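Local coordinates for protein dihydrolipoyl dehydrogenase (PDB 6UZI) that probably catalyses the NAD(+)-dependent reoxidation of protein-bound dihydrolipoyl groups, using one FAD per subunit and a redox-active disulfide, at residues 339-342 against 347-350; 321-326 against 333-338; 441-446 against 465-470; 405-410 against 461-466. All blocks are in the same frame, centred on the assembly; numbering follows the deposited sequence.

How the interactions relate
The four contacts form two pairs. Interactions 1 and 2 both use helix 329-343, with centres 11 Å apart, and they touch where Val350 CG2 lies 3.7 Å from Phe338 CD1. Interactions 3 and 4 share Leu465 and Asp466 on helix 458-469; their centres are 6 Å apart and they meet through Ala464. Between the pairs, centres are 30 to 33 Å apart and nothing touches. The dimer nevertheless links the two regions chemically: Glu333 of interaction 2 binds zinc together with His453, the predicted proton acceptor, and Glu458 of the second subunit, and Glu458 begins helix 458-469. Interaction 2 also reaches FAD directly, through Asp321.

Interaction 1. Residues 339-342 against 347-350; sequences VAET and KPHV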
loop_
_atom_site.group_PDB
_atom_site.type_symbol
_atom_site.label_atom_id
_atom_site.label_comp_id
_atom_site.label_asym_id
_atom_site.label_seq_id
_atom_site.Cartn_x
_atom_site.Cartn_y
_atom_site.Cartn_z
ATOM N N VAL A 339 -13.681 -5.178 -25.190
ATOM C CA VAL A 339 -14.617 -5.714 -26.177
ATOM C C VAL A 339 -15.931 -4.942 -26.151
ATOM O O VAL A 339 -16.469 -4.572 -27.206
ATOM C CB VAL A 339 -14.834 -7.222 -25.958
ATOM C CG1 VAL A 339 -15.985 -7.713 -26.811
ATOM C CG2 VAL A 339 -13.574 -7.990 -26.325
ATOM N N ALA A 340 -16.443 -4.641 -24.955
ATOM C CA ALA A 340 -17.707 -3.918 -24.853
ATOM C C ALA A 340 -17.623 -2.565 -25.549
ATOM O O ALA A 340 -18.518 -2.193 -26.317
ATOM C CB ALA A 340 -18.098 -3.743 -23.383
ATOM N N GLU A 341 -16.549 -1.815 -25.299
ATOM C CA GLU A 341 -16.411 -0.515 -25.946
ATOM C C GLU A 341 -16.187 -0.663 -27.445
ATOM O O GLU A 341 -16.695 0.147 -28.229
ATOM C CB GLU A 341 -15.276 0.265 -25.285
ATOM C CG GLU A 341 -15.642 0.758 -23.898
ATOM C CD GLU A 341 -14.477 1.341 -23.147
ATOM O OE1 GLU A 341 -13.422 1.557 -23.771
ATOM O OE2 GLU A 341 -14.616 1.581 -21.928
ATOM N N THR A 342 -15.484 -1.720 -27.859
ATOM C CA THR A 342 -15.331 -1.997 -29.281
ATOM C C THR A 342 -16.679 -2.299 -29.924
ATOM O O THR A 342 -16.976 -1.809 -31.019
ATOM C CB THR A 342 -14.357 -3.163 -29.476
ATOM O OG1 THR A 342 -13.016 -2.711 -29.251
ATOM C CG2 THR A 342 -14.479 -3.764 -30.881
ATOM N N LYS A 347 -12.907 3.090 -29.975
ATOM C CA LYS A 347 -11.567 2.619 -30.321
ATOM C C LYS A 347 -10.696 2.576 -29.065
ATOM O O LYS A 347 -9.818 3.424 -28.873
ATOM C CB LYS A 347 -10.948 3.511 -31.401
ATOM N N PRO A 348 -10.910 1.595 -28.190
ATOM C CA PRO A 348 -10.104 1.496 -26.969
ATOM C C PRO A 348 -8.738 0.882 -27.253
ATOM O O PRO A 348 -8.453 0.406 -28.352
ATOM C CB PRO A 348 -10.937 0.577 -26.073
ATOM C CG PRO A 348 -11.609 -0.325 -27.026
ATOM C CD PRO A 348 -11.904 0.509 -28.266
ATOM N N HIS A 349 -7.887 0.895 -26.228
ATOM C CA HIS A 349 -6.553 0.323 -26.343
ATOM C C HIS A 349 -6.155 -0.389 -25.053
ATOM O O HIS A 349 -6.492 0.057 -23.954
ATOM C CB HIS A 349 -5.530 1.409 -26.681
ATOM C CG HIS A 349 -4.155 0.881 -26.941
ATOM N ND1 HIS A 349 -3.865 0.064 -28.013
ATOM C CD2 HIS A 349 -2.990 1.058 -26.275
ATOM C CE1 HIS A 349 -2.579 -0.241 -27.994
ATOM N NE2 HIS A 349 -2.026 0.348 -26.950
ATOM N N VAL A 350 -5.459 -1.516 -25.192
ATOM C CA VAL A 350 -4.859 -2.214 -24.060
ATOM C C VAL A 350 -3.347 -2.195 -24.241
ATOM O O VAL A 350 -2.836 -2.650 -25.273
ATOM C CB VAL A 350 -5.357 -3.661 -23.921
ATOM C CG1 VAL A 350 -4.588 -4.361 -22.805
ATOM C CG2 VAL A 350 -6.843 -3.698 -23.642
#
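Pro348 packs back against Glu341 and Thr342, so that the chain leaving helix 329-343 folds onto the helix's own C-terminal turn. The helix that leaves the Rossmann-type FAD-binding part ends here, and the chain turns back in a loop leading to strand 357-359 of the antiparallel sheet of the dimerisation domain. Thr342 and Lys347, with CA atoms 6.0 Å apart, mark where it reverses.

The van der Waals part belongs to the proline ring. Glu341 and Pro348 run past one another in opposite directions, with Glu341 OE1 3.5 Å from Pro348 CB. The Thr342 and Pro348 side chains cross at about a right angle, bringing OG1 close to the ring. The ring also rests on Phe338, one helical turn earlier.

The oxygens that touch the proline find their polar partners in other residues. Glu341 OE2 forms a salt bridge with Arg29 NE on helix 21-32, while OE1 forms one with Arg448 NH1 of the second subunit. A carboxylate gripped at both oxygens by arginines is probably held ionised, and here it ties the helix end into the dimer interface. Thr342 has OG1 beside its own backbone N (chi1 -75°), which turns the hydroxyl back along the helix to a hydrogen bond with Phe338 O. That same hydroxyl oxygen approaches the proline at two carbons, Pro348 CD and Pro348 CG, with Thr342 OG1 3.5 Å from the first and 3.6 Å from the second.

Interaction 2. Residues 321-326 against 333-338; sequences DVVKGA and EEEGVF. With ZN (zinc ion), chain L; FAD (flavin-adenine dinucleotide), chain E.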
loop_
_atom_site.group_PDB
_atom_site.type_symbol
_atom_site.label_atom_id
_atom_site.label_comp_id
_atom_site.label_asym_id
_atom_site.label_seq_id
_atom_site.Cartn_x
_atom_site.Cartn_y
_atom_site.Cartn_z
ATOM N N ASP A 321 -8.553 -15.607 -19.542
ATOM C CA ASP A 321 -7.636 -16.742 -19.518
ATOM C C ASP A 321 -7.799 -17.641 -20.734
ATOM O O ASP A 321 -6.906 -18.447 -21.020
ATOM C CB ASP A 321 -7.846 -17.585 -18.252
ATOM C CG ASP A 321 -7.253 -16.950 -16.994
ATOM O OD1 ASP A 321 -6.965 -15.737 -16.982
ATOM O OD2 ASP A 321 -7.067 -17.685 -16.003
ATOM N N VAL A 322 -8.903 -17.508 -21.476
ATOM C CA VAL A 322 -9.123 -18.402 -22.610
ATOM C C VAL A 322 -8.399 -17.916 -23.857
ATOM O O VAL A 322 -8.391 -18.619 -24.879
ATOM C CB VAL A 322 -10.641 -18.572 -22.840
ATOM C CG1 VAL A 322 -11.206 -17.462 -23.741
ATOM C CG2 VAL A 322 -10.978 -19.975 -23.337
ATOM N N VAL A 323 -7.759 -16.747 -23.793
ATOM C CA VAL A 323 -6.992 -16.205 -24.905
ATOM C C VAL A 323 -5.559 -15.957 -24.443
ATOM O O VAL A 323 -5.230 -16.061 -23.259
ATOM C CB VAL A 323 -7.605 -14.907 -25.472
ATOM C CG1 VAL A 323 -9.011 -15.157 -25.951
ATOM C CG2 VAL A 323 -7.578 -13.792 -24.432
ATOM N N LYS A 324 -4.724 -15.572 -25.404
ATOM C CA LYS A 324 -3.313 -15.322 -25.156
ATOM C C LYS A 324 -3.110 -14.105 -24.244
ATOM O O LYS A 324 -3.946 -13.192 -24.164
ATOM C CB LYS A 324 -2.579 -15.114 -26.480
ATOM C CG LYS A 324 -3.070 -13.896 -27.249
ATOM C CD LYS A 324 -2.295 -13.693 -28.527
ATOM C CE LYS A 324 -3.009 -12.734 -29.460
ATOM N NZ LYS A 324 -2.388 -12.734 -30.821
ATOM N N GLY A 325 -1.965 -14.097 -23.571
ATOM C CA GLY A 325 -1.592 -13.046 -22.646
ATOM C C GLY A 325 -1.500 -13.571 -21.220
ATOM O O GLY A 325 -1.797 -14.730 -20.927
ATOM N N ALA A 326 -1.076 -12.679 -20.329
ATOM C CA ALA A 326 -0.922 -13.041 -18.928
ATOM C C ALA A 326 -2.257 -13.479 -18.341
ATOM O O ALA A 326 -3.289 -12.834 -18.544
ATOM C CB ALA A 326 -0.344 -11.867 -18.137
ATOM N N GLU A 333 -10.470 -8.472 -16.843
ATOM C CA GLU A 333 -11.349 -7.324 -16.655
ATOM C C GLU A 333 -11.130 -6.274 -17.741
ATOM O O GLU A 333 -12.089 -5.762 -18.329
ATOM C CB GLU A 333 -11.120 -6.737 -15.267
ATOM C CG GLU A 333 -11.838 -7.467 -14.164
ATOM C CD GLU A 333 -11.435 -6.985 -12.780
ATOM O OE1 GLU A 333 -10.373 -6.338 -12.652
ATOM O OE2 GLU A 333 -12.205 -7.219 -11.826
ATOM N N GLU A 334 -9.868 -5.928 -18.011
ATOM C CA GLU A 334 -9.596 -4.902 -19.012
ATOM C C GLU A 334 -10.036 -5.356 -20.397
ATOM O O GLU A 334 -10.604 -4.570 -21.170
ATOM C CB GLU A 334 -8.115 -4.538 -19.016
ATOM C CG GLU A 334 -7.780 -3.332 -19.900
ATOM C CD GLU A 334 -6.359 -2.833 -19.689
ATOM O OE1 GLU A 334 -5.643 -3.426 -18.850
ATOM O OE2 GLU A 334 -5.965 -1.842 -20.345
ATOM N N GLU A 335 -9.781 -6.623 -20.732
ATOM C CA GLU A 335 -10.179 -7.124 -22.038
ATOM C C GLU A 335 -11.695 -7.161 -22.183
ATOM O O GLU A 335 -12.217 -6.939 -23.284
ATOM C CB GLU A 335 -9.552 -8.495 -22.264
ATOM C CG GLU A 335 -8.047 -8.410 -22.482
ATOM C CD GLU A 335 -7.420 -9.733 -22.857
ATOM O OE1 GLU A 335 -7.961 -10.779 -22.445
ATOM O OE2 GLU A 335 -6.398 -9.729 -23.581
ATOM N N GLY A 336 -12.418 -7.405 -21.087
ATOM C CA GLY A 336 -13.871 -7.333 -21.143
ATOM C C GLY A 336 -14.373 -5.932 -21.441
ATOM O O GLY A 336 -15.252 -5.745 -22.289
ATOM N N VAL A 337 -13.802 -4.925 -20.769
ATOM C CA VAL A 337 -14.153 -3.536 -21.059
ATOM C C VAL A 337 -13.760 -3.174 -22.485
ATOM O O VAL A 337 -14.456 -2.411 -23.166
ATOM C CB VAL A 337 -13.491 -2.590 -20.041
ATOM C CG1 VAL A 337 -13.780 -1.148 -20.403
ATOM C CG2 VAL A 337 -13.981 -2.900 -18.642
ATOM N N PHE A 338 -12.641 -3.723 -22.958
ATOM C CA PHE A 338 -12.187 -3.452 -24.316
ATOM C C PHE A 338 -13.210 -3.935 -25.337
ATOM O O PHE A 338 -13.576 -3.197 -26.262
ATOM C CB PHE A 338 -10.825 -4.113 -24.552
ATOM C CG PHE A 338 -10.275 -3.905 -25.938
ATOM C CD1 PHE A 338 -9.405 -2.856 -26.200
ATOM C CD2 PHE A 338 -10.620 -4.759 -26.980
ATOM C CE1 PHE A 338 -8.894 -2.659 -27.481
ATOM C CE2 PHE A 338 -10.114 -4.564 -28.258
ATOM C CZ PHE A 338 -9.251 -3.517 -28.508
HETATM ZN ZN ZN L . -11.144 -6.248 -10.131
HETATM P PA FAD E . -12.609 -17.648 -15.032
HETATM O O1A FAD E . -12.475 -16.877 -13.773
HETATM O O2A FAD E . -11.533 -18.739 -15.058
HETATM O O5B FAD E . -14.014 -18.405 -15.018
HETATM C C5B FAD E . -14.778 -18.410 -16.236
HETATM C C4B FAD E . -16.130 -19.001 -15.932
HETATM O O4B FAD E . -16.683 -19.589 -17.123
HETATM C C3B FAD E . -16.165 -20.095 -14.853
HETATM O O3B FAD E . -16.941 -19.634 -13.756
HETATM C C2B FAD E . -16.864 -21.282 -15.543
HETATM O O2B FAD E . -17.778 -21.952 -14.680
HETATM C C1B FAD E . -17.569 -20.604 -16.714
HETATM N N9A FAD E . -17.810 -21.458 -17.867
HETATM C C8A FAD E . -16.877 -22.170 -18.578
HETATM N N7A FAD E . -17.366 -22.808 -19.612
HETATM C C5A FAD E . -18.722 -22.500 -19.581
HETATM C C6A FAD E . -19.795 -22.862 -20.411
HETATM N N6A FAD E . -19.667 -23.612 -21.510
HETATM N N1A FAD E . -21.022 -22.395 -20.091
HETATM C C2A FAD E . -21.150 -21.615 -19.012
HETATM N N3A FAD E . -20.209 -21.199 -18.159
HETATM C C4A FAD E . -19.005 -21.677 -18.502
HETATM N N1 FAD E . -5.300 -13.912 -10.656
HETATM C C2 FAD E . -4.950 -12.673 -10.232
HETATM O O2 FAD E . -4.976 -11.706 -10.993
HETATM N N3 FAD E . -4.572 -12.477 -8.915
HETATM C C4 FAD E . -4.510 -13.451 -7.935
HETATM O O4 FAD E . -4.169 -13.162 -6.789
HETATM C C4X FAD E . -4.887 -14.761 -8.391
HETATM N N5 FAD E . -4.892 -15.736 -7.529
HETATM C C5X FAD E . -5.314 -16.982 -7.967
HETATM C C6 FAD E . -5.383 -18.024 -7.045
HETATM C C7 FAD E . -5.862 -19.276 -7.413
HETATM C C7M FAD E . -5.938 -20.371 -6.381
HETATM C C8 FAD E . -6.280 -19.497 -8.738
HETATM C C8M FAD E . -6.865 -20.822 -9.156
HETATM C C9 FAD E . -6.192 -18.465 -9.667
HETATM C C9A FAD E . -5.719 -17.212 -9.293
HETATM N N10 FAD E . -5.677 -16.133 -10.196
HETATM C C10 FAD E . -5.272 -14.896 -9.775
HETATM C "C1'" FAD E . -6.101 -16.307 -11.590
HETATM C "C2'" FAD E . -7.527 -15.828 -11.825
HETATM O "O2'" FAD E . -8.468 -16.698 -11.194
HETATM C "C3'" FAD E . -7.836 -15.703 -13.318
HETATM O "O3'" FAD E . -6.750 -15.072 -13.981
HETATM C "C4'" FAD E . -9.118 -14.918 -13.592
HETATM O "O4'" FAD E . -10.170 -15.502 -12.822
HETATM C "C5'" FAD E . -9.479 -14.857 -15.061
HETATM O "O5'" FAD E . -10.866 -15.235 -15.126
HETATM P P FAD E . -11.775 -15.231 -16.478
HETATM O O1P FAD E . -12.876 -14.236 -16.500
HETATM O O2P FAD E . -10.967 -15.206 -17.758
HETATM O O3P FAD E . -12.355 -16.712 -16.304
#
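Val323 and Glu335 have the nearest CA atoms of the two segments, at 10.0 Å: an irregular loop, 321-326, faces the regular helical turns of 333-338 at a distance that only side chains cover. Within the helix the usual i to i+4 bonds run from Val337 N to Glu333 O and from Phe338 N to Glu334 O.

Glu335 covers most of the distance. Its chain is extended beyond CG, and Val323 comes to meet it from the opposite direction, with Val323 CG2 3.6 Å from Glu335 OE1. The valine torsion (chi1 -59°) sets CG2 between backbone N and carbonyl carbon, the branch that reaches the carboxylate. Both oxygens of this buried group have partners: OE1 takes Lys331 NZ in a salt bridge and Gly320 N in a hydrogen bond, and OE2 pairs with Tyr352 OH. Lys331 NZ also bonds Lys324 O, so one ammonium joins loop and helix.

Each segment carries a cofactor or metal ligand as well. Asp321 N donates to FAD O2P at 3.0 Å. That bond is nearly straight, with an N-H...O angle of 167°. Asp321 OD1 accepts from FAD O3' at 3.1 Å; Ser154 OG holds the other carboxylate oxygen. Glu333 holds zinc mainly through OE2, at 2.2 Å, with OE1 at a longer 2.6 Å; His453 and Glu458 of the second subunit are the other ligands.

The loop follows strand 316-318, an outermost strand of the parallel FAD-domain sheet, and leads into helix 329-343, which packs against helix 21-32 through Glu333 and Val337.

Interaction 3. Residues 441-446 against 465-470; sequences ASAEDI and LDATGK
Glu444 touches Thr468 with its CB and not with its flat carboxylate: the distance from Glu444 CB to Thr468 OG1 is 3.4 Å, and the extended glutamate carries its acid onward to a long, weak ion pair with Arg448. The other flat group, the carboxylate of Asp445, takes no part across the contact and serves its own turn. Ser442 N reaches Asp445 OD2 at 3.1 Å almost straight (177°), coming from above the carboxylate plane, 47° out of it. In return Asp445 N bonds Ser442 OG at 3.0 Å.

Across the contact itself the packing is made by small groups. Ala443 CB lies 4.0 Å from Ala467 CB and 3.8 Å from Thr468 CB, which lets the backbones come close; the CA atoms of Ala443 and Thr468 are only 5.2 Å apart. Thr468 has its hydroxyl anti to the backbone N (chi1 -167°), directed to the start of the opposing helix. There Asp414 OD2 accepts a hydrogen bond from Glu444 N and is also hydrogen-bonded to Thr468 OG1, joining the two segments through one carboxylate oxygen. Ala441 and Asp445 pack on Phe439, and Ile446 on Val435, of the second subunit.

The reciprocal pair Ser442 and Asp445 is a capping box, here starting the short helix 443-447 of the dimerisation domain where it abuts the C-terminal turns of helix 458-469.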
loop_
_atom_site.group_PDB
_atom_site.type_symbol
_atom_site.label_atom_id
_atom_site.label_comp_id
_atom_site.label_asym_id
_atom_site.label_seq_id
_atom_site.Cartn_x
_atom_site.Cartn_y
_atom_site.Cartn_z
ATOM N N ALA A 441 7.093 8.259 -17.650
ATOM C CA ALA A 441 7.892 9.026 -16.711
ATOM C C ALA A 441 9.337 8.549 -16.707
ATOM O O ALA A 441 9.633 7.368 -16.912
ATOM C CB ALA A 441 7.312 8.909 -15.300
ATOM N N SER A 442 10.237 9.483 -16.453
ATOM C CA SER A 442 11.642 9.162 -16.297
ATOM C C SER A 442 11.950 8.869 -14.833
ATOM O O SER A 442 11.166 9.183 -13.932
ATOM C CB SER A 442 12.510 10.314 -16.803
ATOM O OG SER A 442 12.412 11.416 -15.921
ATOM N N ALA A 443 13.110 8.246 -14.603
ATOM C CA ALA A 443 13.558 8.030 -13.230
ATOM C C ALA A 443 13.698 9.357 -12.495
ATOM O O ALA A 443 13.354 9.467 -11.313
ATOM C CB ALA A 443 14.883 7.268 -13.222
ATOM N N GLU A 444 14.178 10.386 -13.193
ATOM C CA GLU A 444 14.279 11.706 -12.592
ATOM C C GLU A 444 12.904 12.245 -12.213
ATOM O O GLU A 444 12.749 12.893 -11.170
ATOM C CB GLU A 444 14.983 12.652 -13.562
ATOM C CG GLU A 444 15.166 14.059 -13.043
ATOM C CD GLU A 444 15.938 14.898 -14.017
ATOM O OE1 GLU A 444 16.256 14.377 -15.108
ATOM O OE2 GLU A 444 16.227 16.068 -13.699
ATOM N N ASP A 445 11.894 12.002 -13.055
ATOM C CA ASP A 445 10.545 12.467 -12.744
ATOM C C ASP A 445 10.085 11.936 -11.395
ATOM O O ASP A 445 9.656 12.700 -10.523
ATOM C CB ASP A 445 9.564 12.038 -13.835
ATOM C CG ASP A 445 9.705 12.849 -15.107
ATOM O OD1 ASP A 445 10.285 13.958 -15.058
ATOM O OD2 ASP A 445 9.219 12.376 -16.157
ATOM N N ILE A 446 10.181 10.620 -11.207
ATOM C CA ILE A 446 9.744 10.001 -9.961
ATOM C C ILE A 446 10.630 10.436 -8.804
ATOM O O ILE A 446 10.156 10.621 -7.677
ATOM C CB ILE A 446 9.718 8.470 -10.129
ATOM C CG1 ILE A 446 8.730 8.100 -11.232
ATOM C CG2 ILE A 446 9.361 7.770 -8.821
ATOM C CD1 ILE A 446 7.342 8.675 -11.015
ATOM N N LEU A 465 16.054 7.784 -7.621
ATOM C CA LEU A 465 17.252 8.599 -7.466
ATOM C C LEU A 465 18.498 7.806 -7.835
ATOM O O LEU A 465 19.409 8.326 -8.494
ATOM C CB LEU A 465 17.356 9.102 -6.027
ATOM C CG LEU A 465 16.496 10.287 -5.602
ATOM C CD1 LEU A 465 16.522 10.436 -4.091
ATOM C CD2 LEU A 465 16.994 11.547 -6.276
ATOM N N ASP A 466 18.544 6.533 -7.436
ATOM C CA ASP A 466 19.692 5.691 -7.751
ATOM C C ASP A 466 19.800 5.434 -9.248
ATOM O O ASP A 466 20.901 5.437 -9.809
ATOM C CB ASP A 466 19.585 4.373 -6.983
ATOM C CG ASP A 466 20.814 3.519 -7.127
ATOM O OD1 ASP A 466 21.926 4.011 -6.846
ATOM O OD2 ASP A 466 20.657 2.354 -7.547
ATOM N N ALA A 467 18.663 5.229 -9.913
ATOM C CA ALA A 467 18.686 4.946 -11.342
ATOM C C ALA A 467 19.049 6.188 -12.143
ATOM O O ALA A 467 19.819 6.110 -13.107
ATOM C CB ALA A 467 17.332 4.399 -11.786
ATOM N N THR A 468 18.518 7.346 -11.755
ATOM C CA THR A 468 18.694 8.527 -12.587
ATOM C C THR A 468 20.135 9.023 -12.548
ATOM O O THR A 468 20.647 9.525 -13.555
ATOM C CB THR A 468 17.702 9.623 -12.174
ATOM O OG1 THR A 468 17.677 10.655 -13.164
ATOM C CG2 THR A 468 18.050 10.235 -10.823
ATOM N N GLY A 469 20.810 8.895 -11.408
ATOM C CA GLY A 469 22.166 9.404 -11.322
ATOM C C GLY A 469 22.982 8.919 -10.142
ATOM O O GLY A 469 23.919 9.602 -9.719
ATOM N N LYS A 470 22.649 7.741 -9.615
ATOM C CA LYS A 470 23.343 7.168 -8.461
ATOM C C LYS A 470 23.445 8.176 -7.323
ATOM O O LYS A 470 24.490 8.321 -6.688
ATOM C CB LYS A 470 24.733 6.646 -8.827
ATOM C CG LYS A 470 24.795 5.530 -9.846
ATOM C CD LYS A 470 26.166 4.858 -9.779
ATOM C CE LYS A 470 26.345 3.803 -10.860
ATOM N NZ LYS A 470 25.340 2.704 -10.770
#

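Interaction 4. Residues 405-410 against 461-466; sequences IKILAD and KEAALD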
loop_
_atom_site.group_PDB
_atom_site.type_symbol
_atom_site.label_atom_id
_atom_site.label_comp_id
_atom_site.label_asym_id
_atom_site.label_seq_id
_atom_site.Cartn_x
_atom_site.Cartn_y
_atom_site.Cartn_z
ATOM N N ILE A 405 13.437 -2.614 -4.029
ATOM C CA ILE A 405 12.762 -1.996 -5.165
ATOM C C ILE A 405 13.792 -1.790 -6.266
ATOM O O ILE A 405 14.886 -1.270 -6.015
ATOM C CB ILE A 405 12.104 -0.663 -4.783
ATOM C CG1 ILE A 405 11.149 -0.864 -3.607
ATOM C CG2 ILE A 405 11.395 -0.063 -5.985
ATOM C CD1 ILE A 405 9.866 -1.533 -4.000
ATOM N N LYS A 406 13.444 -2.204 -7.479
ATOM C CA LYS A 406 14.369 -2.180 -8.602
ATOM C C LYS A 406 13.718 -1.474 -9.779
ATOM O O LYS A 406 12.610 -1.832 -10.188
ATOM C CB LYS A 406 14.794 -3.602 -8.977
ATOM C CG LYS A 406 15.536 -3.727 -10.300
ATOM C CD LYS A 406 15.688 -5.200 -10.686
ATOM C CE LYS A 406 16.732 -5.387 -11.780
ATOM N NZ LYS A 406 16.904 -6.818 -12.127
ATOM N N ILE A 407 14.404 -0.474 -10.320
ATOM C CA ILE A 407 13.902 0.315 -11.436
ATOM C C ILE A 407 14.882 0.194 -12.596
ATOM O O ILE A 407 16.097 0.328 -12.407
ATOM C CB ILE A 407 13.704 1.789 -11.044
ATOM C CG1 ILE A 407 12.529 1.929 -10.076
ATOM C CG2 ILE A 407 13.481 2.647 -12.292
ATOM C CD1 ILE A 407 12.348 3.341 -9.530
ATOM N N LEU A 408 14.350 -0.060 -13.788
ATOM C CA LEU A 408 15.119 -0.096 -15.022
ATOM C C LEU A 408 14.747 1.123 -15.859
ATOM O O LEU A 408 13.560 1.409 -16.054
ATOM C CB LEU A 408 14.840 -1.386 -15.792
ATOM C CG LEU A 408 15.093 -2.677 -15.015
ATOM C CD1 LEU A 408 14.507 -3.880 -15.739
ATOM C CD2 LEU A 408 16.578 -2.863 -14.802
ATOM N N ALA A 409 15.761 1.841 -16.349
ATOM C CA ALA A 409 15.558 3.066 -17.107
ATOM C C ALA A 409 16.421 3.065 -18.359
ATOM O O ALA A 409 17.528 2.520 -18.363
ATOM C CB ALA A 409 15.891 4.295 -16.260
ATOM N N ASP A 410 15.909 3.687 -19.425
ATOM C CA ASP A 410 16.689 3.830 -20.651
ATOM C C ASP A 410 17.899 4.715 -20.374
ATOM O O ASP A 410 17.770 5.793 -19.791
ATOM C CB ASP A 410 15.828 4.431 -21.773
ATOM C CG ASP A 410 16.533 4.422 -23.133
ATOM O OD1 ASP A 410 17.123 5.459 -23.522
ATOM O OD2 ASP A 410 16.528 3.365 -23.799
ATOM N N LYS A 461 10.980 6.123 -4.559
ATOM C CA LYS A 461 11.650 7.399 -4.773
ATOM C C LYS A 461 13.165 7.250 -4.682
ATOM O O LYS A 461 13.900 7.800 -5.516
ATOM C CB LYS A 461 11.145 8.427 -3.760
ATOM C CG LYS A 461 11.885 9.756 -3.783
ATOM C CD LYS A 461 11.630 10.538 -2.511
ATOM C CE LYS A 461 12.300 11.901 -2.547
ATOM N NZ LYS A 461 11.687 12.794 -3.557
ATOM N N GLU A 462 13.651 6.491 -3.693
ATOM C CA GLU A 462 15.092 6.327 -3.535
ATOM C C GLU A 462 15.687 5.531 -4.691
ATOM O O GLU A 462 16.761 5.877 -5.197
ATOM C CB GLU A 462 15.410 5.656 -2.201
ATOM C CG GLU A 462 15.145 6.501 -0.957
ATOM C CD GLU A 462 16.085 7.697 -0.810
ATOM O OE1 GLU A 462 17.277 7.571 -1.150
ATOM O OE2 GLU A 462 15.650 8.745 -0.284
ATOM N N ALA A 463 15.008 4.467 -5.127
ATOM C CA ALA A 463 15.500 3.703 -6.273
ATOM C C ALA A 463 15.552 4.561 -7.533
ATOM O O ALA A 463 16.500 4.460 -8.322
ATOM C CB ALA A 463 14.628 2.470 -6.509
ATOM N N ALA A 464 14.551 5.427 -7.725
ATOM C CA ALA A 464 14.558 6.317 -8.881
ATOM C C ALA A 464 15.733 7.288 -8.818
ATOM O O ALA A 464 16.349 7.598 -9.845
ATOM C CB ALA A 464 13.229 7.066 -8.974
ATOM N N LEU A 465 16.054 7.784 -7.621
ATOM C CA LEU A 465 17.252 8.599 -7.466
ATOM C C LEU A 465 18.498 7.806 -7.835
ATOM O O LEU A 465 19.409 8.326 -8.494
ATOM C CB LEU A 465 17.356 9.102 -6.027
ATOM C CG LEU A 465 16.496 10.287 -5.602
ATOM C CD1 LEU A 465 16.522 10.436 -4.091
ATOM C CD2 LEU A 465 16.994 11.547 -6.276
ATOM N N ASP A 466 18.544 6.533 -7.436
ATOM C CA ASP A 466 19.692 5.691 -7.751
ATOM C C ASP A 466 19.800 5.434 -9.248
ATOM O O ASP A 466 20.901 5.437 -9.809
ATOM C CB ASP A 466 19.585 4.373 -6.983
ATOM C CG ASP A 466 20.814 3.519 -7.127
ATOM O OD1 ASP A 466 21.926 4.011 -6.846
ATOM O OD2 ASP A 466 20.657 2.354 -7.547
#
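Ile405 and Ile407 project from strand 404-410 onto Ala463 and Ala464, an example of a helix laid on one face of the antiparallel sheet of the dimerisation domain. The strand and helix segments run at 40° to each other, with axes 7.8 Å apart at closest approach; small alanines on the helix permit this approach.

The tight part centres on Ile407. CG1 stands beside the backbone N (chi1 -70°) and the chain continues extended (chi2 174°), driving CD1 into the helix surface. Ile407 CD1 is 3.9 Å from both Ala463 CB and Ala464 CB, between the two alanines. Ile405 adds a thinner contact: Ile405 CG2 is 4.1 Å from Ala463 CB, whereas the rest of the side chain leads away from the helix, and Ile405 also packs on Met421 of strand 416-423. Ala464 is covered from another side by Ile446 and Ala447 of helix 443-447, so the helix is wedged between sheet and helix.

Beyond this patch the elements part. Toward the strand's end the side chain of Ala409 stays well clear of the helix segment, and Asp410 is partly exposed. On the helix, Lys461 points away from the strand, its NZ bonding Ala447 O and Ile449 O, while Asp466 OD2 takes Ser386 N. Lys406, directed to the opposite sheet face, forms salt bridges with Asp222 and Glu372. Back in the close patch, the methyl end of the isoleucine also reaches backbone, Ile407 CD1 lying 3.5 Å from Ala464 N.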